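Local atomic coordinates of RagA protein (Porphyromonas gingivalis, PDB entry 6SLN), a protein that probably takes up peptides across the outer membrane as a TonB-dependent receptor, in which a plug domain fills a transmembrane beta-barrel. Residues I118-Q123 against D971-G976; Q123-G128 against G847-A852; G128-T133 against A864-K869; E145-G150 against Q682-L687; I836-T841 against H919-A924. All coordinates share one frame; numbering follows the deposited sequence.

Interaction 1: I118-Q123 against D971-G976; sequences IMDALQ and DPEAGG
Gln123 and Glu973 have the nearest CA atoms of the two segments, 11.4 Å apart. Only side chains bridge the gap. Gln123 follows a short 3-10 turn, 119-122. Glu973 sits in a type I turn from Asp971 to Ala974. Within it the backbone N of Glu973 bonds to Asp971 OD1 at 2.9 Å, an Asx turn. The hydrogen arrives from above the carboxylate plane.

This is a plug-to-barrel contact, as expected of a TonB-dependent receptor: 118-123 belongs to the plug, and 971-976 to a loop between barrel strands. Gln123 and Glu973 run extended toward each other from opposite directions. Each has CG anti to the backbone N (Glu973 chi1 -169°). Gln123 NE2 ends 3.2 Å from Glu973 OE1, with amide and carboxylate planes 36° apart.

Both ends have further partners. Gln123 OE1 accepts from Lys930 and NE2 donates to the carbonyl of Val131. Glu973 OE2 pairs with Arg928, and OE1 accepts from the backbone N of Thr133. Asp120 OD1 lies 4.3 Å from Glu973 OE1. The salt bridge of Asp120 OD2 to Arg959 probably eases the closeness of the two carboxylates in this buried setting.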
# COMPACT_ATOMS: atom_id res chain seq x y z
N ILE A 118 -17.92 -5.98 24.74
CA ILE A 118 -18.48 -5.42 25.97
C ILE A 118 -20.01 -5.46 25.97
O ILE A 118 -20.62 -5.65 27.03
CB ILE A 118 -17.98 -3.97 26.16
CG1 ILE A 118 -18.65 -3.31 27.37
CG2 ILE A 118 -18.24 -3.16 24.92
CD1 ILE A 118 -18.13 -3.81 28.72
N MET A 119 -20.65 -5.29 24.81
CA MET A 119 -22.12 -5.26 24.79
C MET A 119 -22.71 -6.58 25.26
O MET A 119 -23.81 -6.60 25.84
CB MET A 119 -22.62 -4.91 23.38
CG MET A 119 -22.54 -3.40 23.05
SD MET A 119 -23.41 -2.41 24.28
CE MET A 119 -22.08 -1.66 25.19
N ASP A 120 -21.97 -7.68 25.06
CA ASP A 120 -22.39 -8.98 25.54
C ASP A 120 -22.70 -8.95 27.04
O ASP A 120 -23.60 -9.67 27.50
CB ASP A 120 -21.31 -10.02 25.23
CG ASP A 120 -21.73 -11.41 25.62
OD1 ASP A 120 -22.45 -12.06 24.82
OD2 ASP A 120 -21.34 -11.85 26.72
N ALA A 121 -21.99 -8.11 27.79
CA ALA A 121 -22.19 -8.03 29.24
C ALA A 121 -23.49 -7.33 29.62
O ALA A 121 -23.83 -7.30 30.81
CB ALA A 121 -21.01 -7.30 29.89
N LEU A 122 -24.22 -6.76 28.66
CA LEU A 122 -25.50 -6.11 28.93
C LEU A 122 -26.68 -6.94 28.47
O LEU A 122 -27.82 -6.55 28.69
CB LEU A 122 -25.52 -4.70 28.33
CG LEU A 122 -24.64 -3.85 29.24
CD1 LEU A 122 -23.29 -3.53 28.61
CD2 LEU A 122 -25.34 -2.59 29.80
N GLN A 123 -26.43 -8.08 27.83
CA GLN A 123 -27.50 -9.03 27.56
C GLN A 123 -28.21 -9.39 28.85
O GLN A 123 -27.58 -9.88 29.80
CB GLN A 123 -26.95 -10.28 26.90
CG GLN A 123 -28.00 -11.03 26.15
CD GLN A 123 -27.52 -12.38 25.70
OE1 GLN A 123 -26.92 -13.12 26.48
NE2 GLN A 123 -27.78 -12.71 24.44
N ASP A 971 -25.24 -23.52 19.20
CA ASP A 971 -25.54 -22.30 19.95
C ASP A 971 -26.84 -21.68 19.44
O ASP A 971 -26.89 -21.21 18.28
CB ASP A 971 -24.37 -21.31 19.85
CG ASP A 971 -24.53 -20.11 20.78
OD1 ASP A 971 -25.56 -20.03 21.51
OD2 ASP A 971 -23.63 -19.24 20.78
N PRO A 972 -27.90 -21.64 20.25
CA PRO A 972 -29.12 -20.95 19.81
C PRO A 972 -28.89 -19.46 19.55
O PRO A 972 -29.60 -18.88 18.73
CB PRO A 972 -30.11 -21.20 20.96
CG PRO A 972 -29.27 -21.54 22.16
CD PRO A 972 -27.98 -22.12 21.64
N GLU A 973 -27.90 -18.84 20.19
CA GLU A 973 -27.60 -17.44 19.92
C GLU A 973 -26.91 -17.23 18.58
O GLU A 973 -26.95 -16.12 18.04
CB GLU A 973 -26.74 -16.86 21.03
CG GLU A 973 -26.58 -15.33 21.01
CD GLU A 973 -25.90 -14.81 22.25
OE1 GLU A 973 -25.59 -13.60 22.34
OE2 GLU A 973 -25.66 -15.62 23.17
N ALA A 974 -26.29 -18.26 18.03
CA ALA A 974 -25.34 -18.04 16.94
C ALA A 974 -26.07 -18.02 15.60
O ALA A 974 -25.96 -18.91 14.76
CB ALA A 974 -24.25 -19.11 16.96
N GLY A 975 -26.80 -16.94 15.39
CA GLY A 975 -27.44 -16.74 14.10
C GLY A 975 -28.73 -15.97 14.25
O GLY A 975 -29.18 -15.65 15.35
N GLY A 976 -29.33 -15.66 13.11
CA GLY A 976 -30.56 -14.92 13.15
C GLY A 976 -31.70 -15.77 12.63
O GLY A 976 -32.49 -16.32 13.41

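Interaction 2: Q123-G128 against G847-A852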
# COMPACT_ATOMS: atom_id res chain seq x y z
N GLN A 123 -26.43 -8.08 27.83
CA GLN A 123 -27.50 -9.03 27.56
C GLN A 123 -28.21 -9.39 28.85
O GLN A 123 -27.58 -9.88 29.80
CB GLN A 123 -26.95 -10.28 26.90
CG GLN A 123 -28.00 -11.03 26.15
CD GLN A 123 -27.52 -12.38 25.70
OE1 GLN A 123 -26.92 -13.12 26.48
NE2 GLN A 123 -27.78 -12.71 24.44
N GLY A 124 -29.51 -9.11 28.90
CA GLY A 124 -30.31 -9.38 30.08
C GLY A 124 -30.29 -8.32 31.15
O GLY A 124 -30.93 -8.53 32.19
N GLN A 125 -29.61 -7.19 30.94
CA GLN A 125 -29.40 -6.22 32.01
C GLN A 125 -30.29 -4.98 31.90
O GLN A 125 -30.53 -4.31 32.91
CB GLN A 125 -27.93 -5.78 32.03
CG GLN A 125 -26.95 -6.89 32.35
CD GLN A 125 -27.22 -7.54 33.69
OE1 GLN A 125 -27.31 -6.86 34.71
NE2 GLN A 125 -27.36 -8.86 33.69
N VAL A 126 -30.80 -4.66 30.71
CA VAL A 126 -31.60 -3.45 30.54
C VAL A 126 -32.89 -3.80 29.81
O VAL A 126 -32.86 -4.35 28.70
CB VAL A 126 -30.82 -2.37 29.77
CG1 VAL A 126 -31.70 -1.14 29.57
CG2 VAL A 126 -29.56 -2.00 30.52
N ALA A 127 -34.02 -3.45 30.42
CA ALA A 127 -35.33 -3.71 29.83
C ALA A 127 -35.46 -3.03 28.47
O ALA A 127 -35.22 -1.83 28.34
CB ALA A 127 -36.44 -3.20 30.76
N GLY A 128 -35.83 -3.81 27.45
CA GLY A 128 -36.05 -3.30 26.13
C GLY A 128 -34.84 -3.32 25.22
O GLY A 128 -34.97 -2.99 24.03
N GLY A 847 -33.87 -10.61 31.55
CA GLY A 847 -32.77 -11.10 32.34
C GLY A 847 -33.12 -10.97 33.80
O GLY A 847 -34.09 -10.29 34.17
N PHE A 848 -32.35 -11.66 34.63
CA PHE A 848 -32.47 -11.46 36.07
C PHE A 848 -31.12 -11.72 36.73
O PHE A 848 -30.32 -12.52 36.24
CB PHE A 848 -33.56 -12.34 36.70
CG PHE A 848 -33.44 -13.80 36.37
CD1 PHE A 848 -33.98 -14.30 35.19
CD2 PHE A 848 -32.83 -14.68 37.25
CE1 PHE A 848 -33.89 -15.67 34.89
CE2 PHE A 848 -32.74 -16.05 36.96
CZ PHE A 848 -33.27 -16.54 35.78
N SER A 849 -30.89 -10.99 37.82
CA SER A 849 -29.63 -11.05 38.56
C SER A 849 -29.94 -11.31 40.03
O SER A 849 -30.77 -10.63 40.63
CB SER A 849 -28.84 -9.74 38.38
OG SER A 849 -28.51 -9.49 37.02
N LEU A 850 -29.30 -12.35 40.58
CA LEU A 850 -29.31 -12.64 42.01
C LEU A 850 -28.02 -12.16 42.63
O LEU A 850 -27.11 -11.68 41.95
CB LEU A 850 -29.49 -14.13 42.27
CG LEU A 850 -30.78 -14.77 41.82
CD1 LEU A 850 -30.47 -15.75 40.71
CD2 LEU A 850 -31.47 -15.46 42.99
N GLY A 851 -27.92 -12.32 43.94
CA GLY A 851 -26.69 -11.96 44.59
C GLY A 851 -26.76 -12.01 46.10
O GLY A 851 -27.62 -11.36 46.71
N ALA A 852 -25.88 -12.78 46.71
CA ALA A 852 -25.72 -12.80 48.16
C ALA A 852 -24.30 -12.38 48.50
O ALA A 852 -23.35 -12.72 47.80
CB ALA A 852 -26.02 -14.18 48.75
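Gly124 and Gly847 bring the two backbones together, with CA atoms 3.8 Å apart. Segment 123-128 is an irregular plug loop. Segment 847-852 lies on barrel strand 844-853. Neither glycine carries a side chain, and this allows main chain to meet main chain. Gly124 also takes a positive phi of 84°, which glycine adopts readily.

The main-chain contact is a CA-H...O approach. Gly124 O lies 3.2 Å from Gly847 CA, with an angle of 142° at the hydrogen. The same oxygen stays 4.2 Å from Phe848 N. No conventional hydrogen bond links the segments. The backbone of Gly847 is instead paired with Asn758, and that of Phe848 with Phe863, so the strand is occupied by its barrel neighbours.

The side-chain contact is polar but loose. The CB of Gln125 starts off away from the strand. The chain then bends at chi2 (-59°) and carries the amide back to Ser849. There NE2 is 3.6 Å and OE1 3.7 Å from Ser849 OG, so the hydroxyl stands almost equally far from both amide atoms. Ser849 OG is hydrogen-bonded to Asp862 OD2 on the next barrel strand. The Gln125 side chain touches Asp862 as well.

The chemistry is that of close backbone packing beside a loose polar approach of Gln125 to Ser849. Plug and barrel wall lie against each other here, but no conventional hydrogen bond crosses. The strand spends its bonds within the barrel, and such a junction is consistent with a plug that sits in the barrel as a separate domain.

Interaction 3: G128-T133 against A864-K869; sequences GMQVMT and AYIVGK
Ile866 has the most surface buried here, and it meets two plug side chains, Gln130 and Met132. Its backbone lies on barrel strand 857-873 and its CB points toward the plug. Across the gap the nearest CA atoms, those of Gln130 and Ile866, are 8.3 Å apart, so side chains alone make the contact. CG1 of Ile866 lies beside the backbone N (chi1 -63°), and its CD1 reaches out to 3.8 Å from Gln130 CG. The two side chains cross at about a right angle. The aliphatic stem of the glutamine does the touching. Ile866 CG2, the other branch, stands 4.4 Å from Met132 SD.

In the fold, strand 129-132 pairs antiparallel with 143-146 to make a two-stranded plug sheet. The contact sets one strand of that sheet against the inside of the barrel wall of this TonB-dependent receptor. Pro842 touches the side chains of Gln130, Ile866 and Lys869, and Phe926 of the neighbouring barrel strand also packs on Ile866.

Met132 is second in buried surface. With CG beside the backbone N (chi1 -84°) and chi2 extended, SD is brought to the barrel residues. It touches both Ile866 and Lys869, which lie on the same side of it. It is 3.9 Å from both CD and CE of Lys869. The two long side chains slide past each other in opposite directions; the sulfur meets the lysine methylenes, and NZ lies farther on. NZ is hydrogen-bonded to the carbonyl of Gly975.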
# COMPACT_ATOMS: atom_id res chain seq x y z
N GLY A 128 -35.83 -3.81 27.45
CA GLY A 128 -36.05 -3.30 26.13
C GLY A 128 -34.84 -3.32 25.22
O GLY A 128 -34.97 -2.99 24.03
N MET A 129 -33.66 -3.68 25.73
CA MET A 129 -32.45 -3.69 24.92
C MET A 129 -32.08 -5.14 24.62
O MET A 129 -31.84 -5.92 25.55
CB MET A 129 -31.32 -2.96 25.63
CG MET A 129 -30.02 -2.89 24.84
SD MET A 129 -28.66 -2.29 25.88
CE MET A 129 -28.10 -0.91 24.91
N GLN A 130 -32.06 -5.50 23.33
CA GLN A 130 -31.86 -6.89 22.90
C GLN A 130 -30.43 -7.07 22.40
O GLN A 130 -30.09 -6.67 21.28
CB GLN A 130 -32.87 -7.29 21.83
CG GLN A 130 -33.18 -8.80 21.83
CD GLN A 130 -33.97 -9.29 20.62
OE1 GLN A 130 -35.00 -9.94 20.77
NE2 GLN A 130 -33.47 -9.00 19.42
N VAL A 131 -29.60 -7.72 23.23
CA VAL A 131 -28.20 -7.99 22.93
C VAL A 131 -28.08 -9.40 22.39
O VAL A 131 -28.59 -10.34 22.99
CB VAL A 131 -27.32 -7.85 24.18
CG1 VAL A 131 -25.87 -8.03 23.78
CG2 VAL A 131 -27.58 -6.53 24.91
N MET A 132 -27.36 -9.56 21.28
CA MET A 132 -27.03 -10.90 20.79
C MET A 132 -25.72 -10.87 20.01
O MET A 132 -25.51 -9.99 19.16
CB MET A 132 -28.16 -11.48 19.93
CG MET A 132 -29.28 -12.14 20.74
SD MET A 132 -30.46 -13.01 19.72
CE MET A 132 -31.40 -11.66 19.04
N THR A 133 -24.83 -11.81 20.32
CA THR A 133 -23.60 -12.03 19.58
C THR A 133 -23.72 -13.38 18.88
O THR A 133 -23.90 -14.41 19.55
CB THR A 133 -22.38 -12.02 20.51
OG1 THR A 133 -22.57 -11.02 21.52
CG2 THR A 133 -21.12 -11.73 19.71
N ALA A 864 -29.97 -14.09 31.66
CA ALA A 864 -30.54 -13.40 30.52
C ALA A 864 -31.27 -14.42 29.67
O ALA A 864 -30.88 -15.59 29.61
CB ALA A 864 -29.45 -12.68 29.71
N TYR A 865 -32.33 -13.98 28.99
CA TYR A 865 -33.05 -14.91 28.13
C TYR A 865 -33.59 -14.21 26.88
O TYR A 865 -33.77 -12.99 26.83
CB TYR A 865 -34.19 -15.60 28.89
CG TYR A 865 -35.13 -14.68 29.61
CD1 TYR A 865 -34.87 -14.26 30.90
CD2 TYR A 865 -36.30 -14.24 29.00
CE1 TYR A 865 -35.73 -13.42 31.57
CE2 TYR A 865 -37.18 -13.40 29.66
CZ TYR A 865 -36.89 -13.00 30.94
OH TYR A 865 -37.75 -12.16 31.59
N ILE A 866 -33.82 -15.04 25.87
CA ILE A 866 -34.35 -14.63 24.58
C ILE A 866 -35.43 -15.66 24.23
O ILE A 866 -35.11 -16.80 23.89
CB ILE A 866 -33.27 -14.57 23.50
CG1 ILE A 866 -32.22 -13.52 23.85
CG2 ILE A 866 -33.85 -14.30 22.13
CD1 ILE A 866 -32.71 -12.10 23.68
N VAL A 867 -36.69 -15.26 24.35
CA VAL A 867 -37.84 -16.15 24.16
C VAL A 867 -38.57 -15.75 22.88
O VAL A 867 -38.74 -14.57 22.59
CB VAL A 867 -38.79 -16.09 25.36
CG1 VAL A 867 -39.98 -17.01 25.15
CG2 VAL A 867 -38.05 -16.43 26.64
N GLY A 868 -39.01 -16.75 22.12
CA GLY A 868 -39.62 -16.47 20.84
C GLY A 868 -38.67 -16.48 19.67
O GLY A 868 -39.09 -16.17 18.55
N LYS A 869 -37.40 -16.85 19.89
CA LYS A 869 -36.43 -17.00 18.81
C LYS A 869 -36.64 -18.34 18.11
O LYS A 869 -36.74 -19.39 18.75
CB LYS A 869 -35.00 -16.87 19.35
CG LYS A 869 -33.88 -16.97 18.32
CD LYS A 869 -32.73 -16.02 18.69
CE LYS A 869 -31.38 -16.49 18.18
NZ LYS A 869 -31.28 -16.74 16.71

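Interaction 4: E145-G150 against Q682-L687; sequences EIHGTG and QFNFGL
His147 faces Gln682 and Asn684 in a loose, buried polar contact between plug and barrel wall. His147 follows plug strand 143-146. The other two residues lie on barrel strand 678-691, with CB atoms directed at the plug. The backbones stay far apart: the CA atoms of His147 and Gln682 are separated by 10.2 Å.

The His147 backbone has a left-handed helical conformation, and its ring lies anti to the carbonyl carbon (chi1 -67°), reaching toward the strand. Gln682 OE1 stands at the ring edge, near its plane, 4.1 Å from ND1. The ring and amide planes are 80° apart, almost perpendicular. The side-chain oxygen of Asn684, OD1, lies 4.3 Å from His147 CE1. No hydrogen bond joins the segments.

Each polar group has a stronger partner nearby. His147 NE2 bonds to Asp738 OD1, and its ring stacks with Tyr703. Gln682 NE2 donates to the carbonyl of Lys187, and Asn684 ND2 to Asp701 OD1. These bonds probably set the orientation of the three groups. Behind His147, Thr149 OG1 of the loop donates to Glu145 OE2 on the strand, 2.6 Å away.

A plug loop lying against polar residues of the inner barrel wall fits the plug-in-barrel fold of TonB-dependent receptors.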
# COMPACT_ATOMS: atom_id res chain seq x y z
N GLU A 145 -30.49 -3.94 19.65
CA GLU A 145 -31.73 -3.31 19.19
C GLU A 145 -32.53 -2.87 20.41
O GLU A 145 -32.86 -3.70 21.27
CB GLU A 145 -32.57 -4.27 18.32
CG GLU A 145 -31.93 -4.70 16.99
CD GLU A 145 -32.80 -5.69 16.22
OE1 GLU A 145 -33.71 -6.28 16.84
OE2 GLU A 145 -32.59 -5.88 15.00
N ILE A 146 -32.84 -1.58 20.48
CA ILE A 146 -33.61 -0.99 21.58
C ILE A 146 -35.06 -0.84 21.13
O ILE A 146 -35.36 -0.07 20.21
CB ILE A 146 -33.02 0.36 22.01
CG1 ILE A 146 -31.61 0.14 22.58
CG2 ILE A 146 -33.97 1.12 22.96
CD1 ILE A 146 -30.89 1.41 22.93
N HIS A 147 -35.97 -1.58 21.79
CA HIS A 147 -37.40 -1.60 21.42
C HIS A 147 -37.60 -2.04 19.97
O HIS A 147 -38.24 -1.34 19.18
CB HIS A 147 -38.08 -0.25 21.66
CG HIS A 147 -38.19 0.17 23.10
ND1 HIS A 147 -38.39 1.48 23.47
CD2 HIS A 147 -38.14 -0.54 24.25
CE1 HIS A 147 -38.46 1.56 24.78
NE2 HIS A 147 -38.31 0.35 25.28
N GLY A 148 -37.03 -3.18 19.60
CA GLY A 148 -37.29 -3.79 18.31
C GLY A 148 -36.37 -3.31 17.20
O GLY A 148 -35.48 -2.47 17.39
N THR A 149 -36.59 -3.87 16.01
CA THR A 149 -35.92 -3.42 14.80
C THR A 149 -36.72 -2.27 14.22
O THR A 149 -37.90 -2.44 13.90
CB THR A 149 -35.80 -4.54 13.76
OG1 THR A 149 -35.14 -5.67 14.34
CG2 THR A 149 -35.01 -4.07 12.56
N GLY A 150 -36.10 -1.11 14.10
CA GLY A 150 -36.87 0.01 13.60
C GLY A 150 -36.93 0.13 12.09
O GLY A 150 -37.56 1.07 11.59
N GLN A 682 -41.89 8.20 18.44
CA GLN A 682 -42.02 7.28 19.56
C GLN A 682 -42.84 7.93 20.66
O GLN A 682 -42.40 8.91 21.27
CB GLN A 682 -40.67 6.84 20.09
CG GLN A 682 -40.76 5.59 20.93
CD GLN A 682 -39.60 5.43 21.88
OE1 GLN A 682 -39.80 5.27 23.08
NE2 GLN A 682 -38.39 5.46 21.35
N PHE A 683 -44.02 7.37 20.91
CA PHE A 683 -44.80 7.71 22.09
C PHE A 683 -44.43 6.74 23.20
O PHE A 683 -44.33 5.53 22.97
CB PHE A 683 -46.29 7.62 21.76
CG PHE A 683 -47.17 7.63 22.97
CD1 PHE A 683 -47.25 8.74 23.79
CD2 PHE A 683 -47.93 6.51 23.29
CE1 PHE A 683 -48.08 8.73 24.91
CE2 PHE A 683 -48.76 6.50 24.40
CZ PHE A 683 -48.83 7.61 25.21
N ASN A 684 -44.18 7.28 24.39
CA ASN A 684 -43.74 6.46 25.51
C ASN A 684 -44.45 6.91 26.76
O ASN A 684 -44.45 8.11 27.06
CB ASN A 684 -42.23 6.54 25.71
CG ASN A 684 -41.72 5.50 26.68
OD1 ASN A 684 -41.24 4.44 26.27
ND2 ASN A 684 -41.87 5.77 27.97
N PHE A 685 -45.03 5.97 27.49
CA PHE A 685 -45.77 6.24 28.72
C PHE A 685 -45.24 5.35 29.82
O PHE A 685 -45.31 4.12 29.71
CB PHE A 685 -47.27 6.01 28.51
CG PHE A 685 -48.05 6.02 29.77
CD1 PHE A 685 -48.25 4.85 30.49
CD2 PHE A 685 -48.56 7.20 30.26
CE1 PHE A 685 -48.96 4.86 31.68
CE2 PHE A 685 -49.28 7.22 31.44
CZ PHE A 685 -49.48 6.05 32.15
N GLY A 686 -44.74 5.95 30.90
CA GLY A 686 -44.00 5.20 31.90
C GLY A 686 -44.47 5.43 33.32
O GLY A 686 -45.17 6.40 33.62
N LEU A 687 -44.06 4.53 34.19
CA LEU A 687 -44.41 4.61 35.61
C LEU A 687 -43.26 4.05 36.43
O LEU A 687 -43.00 2.85 36.39
CB LEU A 687 -45.69 3.83 35.89
CG LEU A 687 -46.43 4.29 37.13
CD1 LEU A 687 -47.05 5.65 36.91
CD2 LEU A 687 -47.48 3.27 37.56

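Interaction 5: I836-T841 against H919-A924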
# COMPACT_ATOMS: atom_id res chain seq x y z
N ILE A 836 -45.60 -18.18 8.48
CA ILE A 836 -45.57 -18.92 9.73
C ILE A 836 -45.72 -17.93 10.88
O ILE A 836 -45.09 -16.87 10.88
CB ILE A 836 -44.28 -19.74 9.85
CG1 ILE A 836 -44.15 -20.63 8.61
CG2 ILE A 836 -44.22 -20.51 11.15
CD1 ILE A 836 -45.15 -21.77 8.57
N ASP A 837 -46.55 -18.28 11.87
CA ASP A 837 -46.74 -17.40 13.02
C ASP A 837 -45.56 -17.52 13.99
O ASP A 837 -45.75 -17.78 15.18
CB ASP A 837 -48.05 -17.72 13.72
CG ASP A 837 -48.58 -16.55 14.54
OD1 ASP A 837 -48.24 -15.39 14.23
OD2 ASP A 837 -49.33 -16.82 15.51
N LYS A 838 -44.35 -17.33 13.49
CA LYS A 838 -43.15 -17.29 14.31
C LYS A 838 -42.31 -16.14 13.80
O LYS A 838 -42.07 -16.06 12.59
CB LYS A 838 -42.38 -18.61 14.23
CG LYS A 838 -43.15 -19.84 14.73
CD LYS A 838 -42.44 -21.14 14.34
CE LYS A 838 -43.26 -22.38 14.67
NZ LYS A 838 -43.31 -23.34 13.51
N SER A 839 -41.90 -15.24 14.69
CA SER A 839 -41.27 -13.98 14.27
C SER A 839 -39.76 -14.12 14.16
O SER A 839 -39.13 -14.75 14.99
CB SER A 839 -41.60 -12.82 15.22
OG SER A 839 -42.98 -12.75 15.57
N VAL A 840 -39.19 -13.48 13.13
CA VAL A 840 -37.76 -13.62 12.86
C VAL A 840 -36.92 -12.82 13.85
O VAL A 840 -35.81 -13.25 14.20
CB VAL A 840 -37.47 -13.22 11.41
CG1 VAL A 840 -36.09 -13.71 10.98
CG2 VAL A 840 -38.52 -13.83 10.52
N THR A 841 -37.41 -11.69 14.32
CA THR A 841 -36.76 -10.99 15.43
C THR A 841 -37.42 -11.42 16.73
O THR A 841 -38.65 -11.37 16.84
CB THR A 841 -36.90 -9.47 15.26
OG1 THR A 841 -36.47 -9.07 13.95
CG2 THR A 841 -36.11 -8.71 16.31
N HIS A 919 -39.75 -28.59 9.63
CA HIS A 919 -38.57 -29.30 10.13
C HIS A 919 -37.38 -28.49 9.66
O HIS A 919 -37.40 -27.93 8.57
CB HIS A 919 -38.50 -30.73 9.61
CG HIS A 919 -37.54 -30.92 8.47
ND1 HIS A 919 -37.91 -30.76 7.15
CD2 HIS A 919 -36.22 -31.21 8.45
CE1 HIS A 919 -36.87 -30.96 6.37
NE2 HIS A 919 -35.82 -31.23 7.13
N LEU A 920 -36.35 -28.40 10.51
CA LEU A 920 -35.26 -27.43 10.38
C LEU A 920 -35.61 -26.09 11.00
O LEU A 920 -34.70 -25.36 11.39
CB LEU A 920 -34.80 -27.19 8.93
CG LEU A 920 -34.38 -28.39 8.08
CD1 LEU A 920 -33.63 -27.93 6.84
CD2 LEU A 920 -33.54 -29.35 8.89
N LEU A 921 -36.89 -25.73 11.11
CA LEU A 921 -37.22 -24.49 11.83
C LEU A 921 -37.31 -24.82 13.31
O LEU A 921 -38.32 -25.35 13.77
CB LEU A 921 -38.51 -23.85 11.32
CG LEU A 921 -38.81 -22.47 11.93
CD1 LEU A 921 -37.66 -21.45 11.68
CD2 LEU A 921 -40.18 -21.92 11.47
N GLU A 922 -36.28 -24.49 14.07
CA GLU A 922 -36.22 -24.89 15.47
C GLU A 922 -36.45 -23.72 16.41
O GLU A 922 -36.09 -22.58 16.11
CB GLU A 922 -34.87 -25.53 15.80
CG GLU A 922 -34.59 -26.81 15.05
CD GLU A 922 -33.27 -27.42 15.47
OE1 GLU A 922 -32.98 -27.36 16.69
OE2 GLU A 922 -32.52 -27.92 14.60
N ASN A 923 -37.05 -24.03 17.56
CA ASN A 923 -37.15 -23.10 18.67
C ASN A 923 -35.78 -22.77 19.26
O ASN A 923 -35.27 -23.50 20.12
CB ASN A 923 -38.04 -23.69 19.76
CG ASN A 923 -38.42 -22.68 20.80
OD1 ASN A 923 -37.59 -21.88 21.25
ND2 ASN A 923 -39.69 -22.69 21.18
N ALA A 924 -35.18 -21.67 18.79
CA ALA A 924 -33.86 -21.27 19.26
C ALA A 924 -33.92 -20.32 20.46
O ALA A 924 -32.96 -19.57 20.70
CB ALA A 924 -33.06 -20.63 18.11
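Lys838 and Leu921 pack beside the site of the bound peptide, where the loop leading into strand 844-853 meets the start of strand 921-937. The peptide touches Val840 and Thr841 of the same loop. The chain turns a corner at Asp837 and Lys838, and Asp837 is the centre of an inverse gamma turn.

Leu921 makes the contact with one methyl, CD2. Its CG is anti to the backbone N (chi1 -173°), which sends the branch toward the loop. CD2 lies 3.7 Å from Lys838 CD and 4.0 Å from Lys838 NZ. The lysine and leucine side chains slide past each other in opposite directions, with the methyl alongside the lysine chain. CD2 also approaches CG2 of Ile836 at 4.3 Å. Phe793, Met795 and Ile872 also pack on Leu921.

The charged end of Lys838 is engaged by Trp870 through a cation-pi interaction. Its methylenes thus serve the apolar packing while its charged end is held by the Trp870 ring. The contact contains no hydrogen bond or salt bridge between the segments. Its chemistry is that of dispersion packing against a leucine methyl, with one positive charge close by.

Overall arrangement
Interactions 1 to 4 all join the plug to the barrel; interaction 5 lies in the barrel part alone. Interactions 1 and 3 are the closest, with centres 8 Å apart. Lys869 NZ to Gly975 O (2.7 Å) and Thr133 N to Glu973 OE1 (2.8 Å) connect them. Interaction 2 shares Gln123 with interaction 1 and Gly128 with interaction 3. The backbone bond from His147 N to Gly128 O (2.8 Å) links interactions 2 and 3 to interaction 4. Thr841, which touches the bound peptide, also touches Glu145 and Thr149, so interaction 5 reaches interaction 4 although their centres are 24 Å apart. None of these segments supplies the seven residues lining the phospholipid pocket.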